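Local coordinates for protein Kinase A (Toxoplasma gondii, PDB 5J3U) that binds cyclic AMP in two tandem cyclic nucleotide-binding domains and, as a regulatory subunit, probably inhibits the kinase catalytic subunit, at residues A[31-34]-A[35-39]; A[238-241]-A[242-246]. All coordinates share one frame; numbering follows the deposited sequence.

Interaction 1 (A[31-34]-A[35-39])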
loop_
_atom_site.group_PDB
_atom_site.type_symbol
_atom_site.label_atom_id
_atom_site.label_comp_id
_atom_site.label_asym_id
_atom_site.label_seq_id
_atom_site.Cartn_x
_atom_site.Cartn_y
_atom_site.Cartn_z
ATOM N N ASN A 31 11.205 11.044 -8.343
ATOM C CA ASN A 31 11.580 11.545 -9.677
ATOM C C ASN A 31 12.852 10.880 -10.263
ATOM O O ASN A 31 12.888 10.554 -11.447
ATOM C CB ASN A 31 11.653 13.059 -9.697
ATOM C CG ASN A 31 11.917 13.595 -11.072
ATOM O OD1 ASN A 31 13.054 13.990 -11.401
ATOM N ND2 ASN A 31 10.895 13.590 -11.897
ATOM N N THR A 32 13.863 10.687 -9.457
ATOM C CA THR A 32 15.070 9.956 -9.840
ATOM C C THR A 32 14.835 8.499 -10.231
ATOM O O THR A 32 15.307 8.029 -11.250
ATOM C CB THR A 32 16.028 10.046 -8.686
ATOM O OG1 THR A 32 16.343 11.413 -8.520
ATOM C CG2 THR A 32 17.319 9.243 -8.857
ATOM N N VAL A 33 14.016 7.807 -9.442
ATOM C CA VAL A 33 13.541 6.464 -9.844
ATOM C C VAL A 33 12.803 6.518 -11.182
ATOM O O VAL A 33 13.095 5.720 -12.071
ATOM C CB VAL A 33 12.614 5.816 -8.757
ATOM C CG1 VAL A 33 12.040 4.522 -9.284
ATOM C CG2 VAL A 33 13.356 5.595 -7.448
ATOM N N ILE A 34 11.907 7.473 -11.368
ATOM C CA ILE A 34 11.196 7.627 -12.625
ATOM C C ILE A 34 12.197 7.824 -13.772
ATOM O O ILE A 34 12.090 7.158 -14.815
ATOM C CB ILE A 34 10.127 8.748 -12.569
ATOM C CG1 ILE A 34 8.980 8.293 -11.643
ATOM C CG2 ILE A 34 9.571 9.114 -13.946
ATOM C CD1 ILE A 34 8.013 9.414 -11.298
ATOM N N LEU A 35 13.212 8.643 -13.532
ATOM C CA LEU A 35 14.235 8.894 -14.606
ATOM C C LEU A 35 14.907 7.579 -15.020
ATOM O O LEU A 35 15.134 7.335 -16.211
ATOM C CB LEU A 35 15.292 9.864 -14.116
ATOM C CG LEU A 35 16.365 10.276 -15.149
ATOM C CD1 LEU A 35 15.731 10.927 -16.357
ATOM C CD2 LEU A 35 17.384 11.185 -14.524
ATOM N N ALA A 36 15.240 6.773 -14.021
ATOM C CA ALA A 36 15.926 5.488 -14.215
ATOM C C ALA A 36 15.078 4.416 -14.862
ATOM O O ALA A 36 15.616 3.508 -15.490
ATOM C CB ALA A 36 16.520 5.005 -12.918
ATOM N N MET A 37 13.765 4.536 -14.788
ATOM C CA MET A 37 12.878 3.488 -15.288
ATOM C C MET A 37 12.800 3.452 -16.821
ATOM O O MET A 37 12.841 4.508 -17.483
ATOM C CB MET A 37 11.493 3.639 -14.682
ATOM C CG MET A 37 11.597 3.475 -13.173
ATOM S SD MET A 37 10.323 2.599 -12.349
ATOM C CE MET A 37 10.599 1.132 -13.235
ATOM N N GLN A 38 12.752 2.239 -17.361
ATOM C CA GLN A 38 12.637 2.056 -18.817
ATOM C C GLN A 38 11.386 1.307 -19.150
ATOM O O GLN A 38 11.058 0.319 -18.481
ATOM C CB GLN A 38 13.834 1.326 -19.342
ATOM C CG GLN A 38 15.108 2.087 -19.041
ATOM C CD GLN A 38 16.339 1.468 -19.677
ATOM O OE1 GLN A 38 16.254 0.555 -20.502
ATOM N NE2 GLN A 38 17.497 1.979 -19.303
ATOM N N GLU A 39 10.664 1.783 -20.160
ATOM C CA GLU A 39 9.440 1.127 -20.580
ATOM C C GLU A 39 9.747 -0.245 -21.177
ATOM O O GLU A 39 10.779 -0.442 -21.810
ATOM C CB GLU A 39 8.632 1.974 -21.587
ATOM C CG GLU A 39 7.231 1.407 -21.819
ATOM C CD GLU A 39 6.341 2.240 -22.716
ATOM O OE1 GLU A 39 6.870 2.958 -23.576
ATOM O OE2 GLU A 39 5.107 2.149 -22.565
#
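Val33 and Met37, one helical turn apart, make a local apolar contact at the C-terminal end of helix 27-36, where the chain leaves the helix for strand 38-42. Their side chains lie side by side and point the same way, with Val33 CG1 4.0 Å from Met37 SD. The methionine reaches this place because its CG stands beside the backbone N (chi1 -62°), after which the chain bends at both later torsions. Trp112 and Leu114 of strand 109-115 pack on Met37, while Ile122 and Val123 of helix 116-138 border Val33, so the pair belongs to the buried side of the helix.

The backbone records the same ending. Leu35 N to Asn31 O, at 2.8 Å, and Ala36 N to Thr32 O, at 3.0 Å, are ordinary helical bonds. At Met37 the pattern changes: its N bonds to Ile34 O at 3.1 Å from above the carbonyl plane, and its i-to-i-4 bond to Val33 O is weak. Met37 is also the first residue to leave helical angles. Lys4 NZ bonds to the carbonyls of Ile34 and Met37, which would offset the partial negative charge at this helix end. A tightened last turn running straight into the first barrel strand is consistent with the helical N3A motif of cyclic nucleotide-binding domains.

Interaction 2 (A[238-241]-A[242-246])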
loop_
_atom_site.group_PDB
_atom_site.type_symbol
_atom_site.label_atom_id
_atom_site.label_comp_id
_atom_site.label_asym_id
_atom_site.label_seq_id
_atom_site.Cartn_x
_atom_site.Cartn_y
_atom_site.Cartn_z
ATOM N N LEU A 238 -4.488 1.437 5.481
ATOM C CA LEU A 238 -4.679 0.026 5.118
ATOM C C LEU A 238 -5.950 -0.101 4.262
ATOM O O LEU A 238 -7.040 0.271 4.698
ATOM C CB LEU A 238 -4.857 -0.788 6.367
ATOM C CG LEU A 238 -4.849 -2.303 6.280
ATOM C CD1 LEU A 238 -3.477 -2.801 5.843
ATOM C CD2 LEU A 238 -5.282 -2.946 7.576
ATOM N N GLU A 239 -5.798 -0.582 3.038
ATOM C CA GLU A 239 -6.927 -0.750 2.109
ATOM C C GLU A 239 -7.864 -1.836 2.544
ATOM O O GLU A 239 -7.485 -2.747 3.208
ATOM C CB GLU A 239 -6.440 -1.107 0.711
ATOM C CG GLU A 239 -5.748 0.018 0.006
ATOM C CD GLU A 239 -5.409 -0.334 -1.430
ATOM O OE1 GLU A 239 -5.016 -1.488 -1.675
ATOM O OE2 GLU A 239 -5.511 0.545 -2.306
ATOM N N ARG A 240 -9.129 -1.701 2.142
ATOM C CA ARG A 240 -10.209 -2.616 2.507
ATOM C C ARG A 240 -9.892 -4.096 2.365
ATOM O O ARG A 240 -10.101 -4.907 3.301
ATOM C CB ARG A 240 -11.410 -2.278 1.592
ATOM C CG ARG A 240 -12.559 -3.258 1.676
ATOM C CD ARG A 240 -13.661 -2.850 0.710
ATOM N NE ARG A 240 -14.424 -1.731 1.248
ATOM C CZ ARG A 240 -15.345 -1.832 2.193
ATOM N NH1 ARG A 240 -15.641 -2.995 2.726
ATOM N NH2 ARG A 240 -15.972 -0.746 2.618
ATOM N N LYS A 241 -9.322 -4.449 1.212
ATOM C CA LYS A 241 -9.010 -5.837 0.952
ATOM C C LYS A 241 -7.979 -6.369 1.957
ATOM O O LYS A 241 -8.141 -7.458 2.452
ATOM C CB LYS A 241 -8.507 -6.052 -0.468
ATOM C CG LYS A 241 -8.445 -7.522 -0.820
ATOM C CD LYS A 241 -8.239 -7.719 -2.309
ATOM C CE LYS A 241 -9.485 -7.403 -3.120
ATOM N NZ LYS A 241 -9.371 -7.994 -4.488
ATOM N N SER A 242 -6.942 -5.582 2.245
ATOM C CA SER A 242 -5.942 -5.961 3.255
ATOM C C SER A 242 -6.516 -6.005 4.642
ATOM O O SER A 242 -6.152 -6.850 5.444
ATOM C CB SER A 242 -4.756 -5.006 3.274
ATOM O OG SER A 242 -4.275 -4.879 1.980
ATOM N N PHE A 243 -7.398 -5.054 4.962
ATOM C CA PHE A 243 -8.064 -5.069 6.244
ATOM C C PHE A 243 -8.840 -6.375 6.482
ATOM O O PHE A 243 -8.717 -7.045 7.530
ATOM C CB PHE A 243 -9.011 -3.863 6.333
ATOM C CG PHE A 243 -9.785 -3.756 7.611
ATOM C CD1 PHE A 243 -11.053 -4.358 7.737
ATOM C CD2 PHE A 243 -9.367 -2.914 8.632
ATOM C CE1 PHE A 243 -11.786 -4.210 8.885
ATOM C CE2 PHE A 243 -10.127 -2.746 9.778
ATOM C CZ PHE A 243 -11.333 -3.391 9.907
ATOM N N LYS A 244 -9.655 -6.723 5.498
ATOM C CA LYS A 244 -10.449 -7.954 5.574
ATOM C C LYS A 244 -9.547 -9.215 5.629
ATOM O O LYS A 244 -9.832 -10.135 6.373
ATOM C CB LYS A 244 -11.356 -8.037 4.374
ATOM C CG LYS A 244 -12.480 -7.033 4.320
ATOM C CD LYS A 244 -13.581 -7.302 5.305
ATOM C CE LYS A 244 -14.653 -6.191 5.172
ATOM N NZ LYS A 244 -15.819 -6.344 6.082
ATOM N N ARG A 245 -8.447 -9.226 4.885
ATOM C CA ARG A 245 -7.634 -10.451 4.778
ATOM C C ARG A 245 -6.562 -10.605 5.834
ATOM O O ARG A 245 -6.058 -11.723 6.006
ATOM C CB ARG A 245 -7.034 -10.536 3.413
ATOM C CG ARG A 245 -8.100 -10.785 2.385
ATOM C CD ARG A 245 -7.514 -10.842 1.018
ATOM N NE ARG A 245 -8.558 -11.187 0.063
ATOM C CZ ARG A 245 -8.364 -11.317 -1.241
ATOM N NH1 ARG A 245 -7.137 -11.192 -1.783
ATOM N NH2 ARG A 245 -9.409 -11.633 -2.001
ATOM N N LEU A 246 -6.197 -9.508 6.517
ATOM C CA LEU A 246 -5.069 -9.511 7.442
ATOM C C LEU A 246 -5.417 -9.219 8.907
ATOM O O LEU A 246 -4.630 -9.570 9.801
ATOM C CB LEU A 246 -4.041 -8.470 6.998
ATOM C CG LEU A 246 -3.413 -8.596 5.616
ATOM C CD1 LEU A 246 -2.425 -7.468 5.397
ATOM C CD2 LEU A 246 -2.712 -9.937 5.468
HETATM O O HOH W 1 -3.334 -1.858 2.085
#
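Arg245 runs alongside Lys241, the residue one turn earlier in helix 240-246, and its course can be followed atom by atom. CB rests 3.4 Å from Lys241 O, and CG meets the same oxygen at about the same separation. With CG beside the backbone N (chi1 -69°) and the chain extended from there to NE, CD and NE then pass Lys241 CG. At the tip, the aliphatic part of Lys241 packs against one face of the Arg245 guanidinium, its CD 3.6 Å above the plane, displaced toward the rim. Lys241 NZ and Arg245 NH2 end 4.4 Å apart, a proximity that would be mildly unfavourable.

Arg240 and Lys244 also run side by side, but their charges have acidic company: Glu220 forms salt bridges with both, Asp178 pairs with Arg240 NE, and Lys244 NZ also bonds to Leu217 O. Backbone bonds underlie both pairs: Lys244 N to Arg240 O, nearly straight (171°), and Arg245 N to Lys241 O at 3.0 Å. A separate bond, Phe243 N to Glu239 O at 2.9 Å, uses the carbonyl of the N-cap residue.

On the inner side, Leu238 branches over the first turn. Its CD1 lies 3.6 Å from Ser242 CB, and CD2 reaches Phe243 CB at 4.0 Å. Farther in, the Phe243 ring meets Phe180 edge-to-face and touches Leu217 and Leu254. One water bridges Glu239 N, which donates to it, and Ser242 OG, linking the N-cap residue to the helix's first turn. This strand-to-helix passage corresponds to the junction of the last barrel strand and the following B helix in a cyclic nucleotide-binding domain.

In the fold
From the N terminus, the chain passes through helix 6-18 and reaches interaction 1, where helix 27-36 hands over to strand 38-42 at the entrance to the first barrel. The first cyclic AMP site, the long helix 116-138 and most strands of the second barrel come before interaction 2, where strand 232-239 leaves that barrel for helix 240-246. Each contact lies within one continuous stretch and closes no loop beyond a helical turn; the two follow in series, neither enclosing nor crossing the other. The centres of interactions 1 and 2 are about 30 Å apart. Interaction 1 thus joins helix to strand as a barrel begins, and interaction 2 strand to helix as its counterpart ends.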